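PDB 6B7K: endo-alpha-(1->5)-L-arabinanase, which probably hydrolyses internal alpha-1,5-arabinofuranosidic linkages of arabinan as a calcium-containing member of glycoside hydrolase family 43. Local coordinates for residues 26-29 against 30-33. Sequence-based numbering, arbitrary orientation.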
# COMPACT_ATOMS: atom_id res chain seq x y z
N ILE A 26 -2.23 -7.57 2.08
CA ILE A 26 -2.49 -8.95 2.46
C ILE A 26 -1.50 -9.40 3.52
O ILE A 26 -0.33 -8.99 3.53
CB ILE A 26 -2.47 -9.88 1.23
CG1 ILE A 26 -2.95 -11.28 1.60
CG2 ILE A 26 -1.07 -9.96 0.64
CD1 ILE A 26 -4.37 -11.33 2.12
N ILE A 27 -1.98 -10.24 4.43
CA ILE A 27 -1.18 -10.93 5.43
C ILE A 27 -1.85 -12.28 5.67
O ILE A 27 -2.95 -12.54 5.17
CB ILE A 27 -1.04 -10.11 6.73
CG1 ILE A 27 0.01 -10.71 7.68
CG2 ILE A 27 -2.39 -9.97 7.42
CD1 ILE A 27 1.39 -10.88 7.08
N LYS A 28 -1.19 -13.15 6.43
CA LYS A 28 -1.64 -14.53 6.58
C LYS A 28 -1.09 -15.07 7.88
O LYS A 28 0.11 -15.33 7.98
CB LYS A 28 -1.18 -15.36 5.39
CG LYS A 28 -1.90 -16.67 5.20
CD LYS A 28 -1.21 -17.48 4.13
CE LYS A 28 -1.86 -18.83 3.91
NZ LYS A 28 -2.09 -19.55 5.19
N GLU A 29 -1.96 -15.23 8.88
CA GLU A 29 -1.58 -15.74 10.19
C GLU A 29 -2.19 -17.13 10.35
O GLU A 29 -3.42 -17.28 10.30
CB GLU A 29 -2.06 -14.81 11.30
CG GLU A 29 -1.86 -15.36 12.70
CD GLU A 29 -2.48 -14.48 13.77
OE1 GLU A 29 -1.92 -13.40 14.06
OE2 GLU A 29 -3.54 -14.85 14.31
N GLY A 30 -1.34 -18.13 10.55
CA GLY A 30 -1.82 -19.50 10.51
C GLY A 30 -2.32 -19.83 9.12
O GLY A 30 -1.70 -19.49 8.11
N ASN A 31 -3.47 -20.51 9.07
CA ASN A 31 -4.11 -20.82 7.80
C ASN A 31 -5.08 -19.75 7.34
O ASN A 31 -5.73 -19.92 6.30
CB ASN A 31 -4.85 -22.16 7.90
CG ASN A 31 -3.96 -23.34 7.54
OD1 ASN A 31 -3.02 -23.21 6.77
ND2 ASN A 31 -4.27 -24.50 8.11
N THR A 32 -5.20 -18.64 8.07
CA THR A 32 -6.20 -17.62 7.79
C THR A 32 -5.56 -16.44 7.07
O THR A 32 -4.59 -15.86 7.56
CB THR A 32 -6.87 -17.14 9.08
OG1 THR A 32 -7.44 -18.26 9.77
CG2 THR A 32 -7.96 -16.14 8.77
N TRP A 33 -6.12 -16.09 5.91
CA TRP A 33 -5.70 -14.88 5.21
C TRP A 33 -6.42 -13.68 5.80
O TRP A 33 -7.59 -13.76 6.17
CB TRP A 33 -6.01 -14.99 3.72
CG TRP A 33 -5.48 -16.21 3.02
CD1 TRP A 33 -6.02 -17.46 3.03
CD2 TRP A 33 -4.31 -16.28 2.20
NE1 TRP A 33 -5.26 -18.31 2.26
CE2 TRP A 33 -4.20 -17.61 1.74
CE3 TRP A 33 -3.34 -15.36 1.80
CZ2 TRP A 33 -3.17 -18.04 0.91
CZ3 TRP A 33 -2.32 -15.78 0.98
CH2 TRP A 33 -2.24 -17.11 0.54
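K28 carries CG anti to its backbone N (chi1 -163°). W33 turns its indole to the side of its own N (chi1 -53°). The lysine chain thereby runs over one face of the ring. K28 CD sits 3.5 Å from the centroid of the W33 six-membered ring, almost on its normal, in a CH-pi contact. K28 CE lies farther along, 3.4 Å from W33 CZ2. The chain then bends at chi4 (-49°). This turns K28 NZ to G30 O at 2.9 Å, a hydrogen bond in the carbonyl plane and on a lone pair. K28 NZ also makes a cation-pi contact, 4.7 Å from the centroid of the W33 five-membered ring. I26 CG1 meets the indole edge at W33 CE3, 4.1 Å away.

Residues 29-32 form a type II' beta turn of a two-residue hairpin. G30 takes the positive phi of this turn. E29 and T32 are the hydrogen-bonded pair: T32 N to E29 O is 3.2 Å, and the return bond from E29 N to T32 O is weak. On the opposite face from K28 and W33, the E29 carboxylate reaches I116 N through OE1.

The hairpin belongs to one blade of the five-bladed beta-propeller of GH43 enzymes. The I26 side chain lies about 8 Å from a bound calcium ion. Strand 25-29 is at the edge of its sheet. On its other side strand 32-38 pairs with strand 44-49, where W33 and S49 share backbone hydrogen bonding. The rings of W13 and W33 meet edge-to-face.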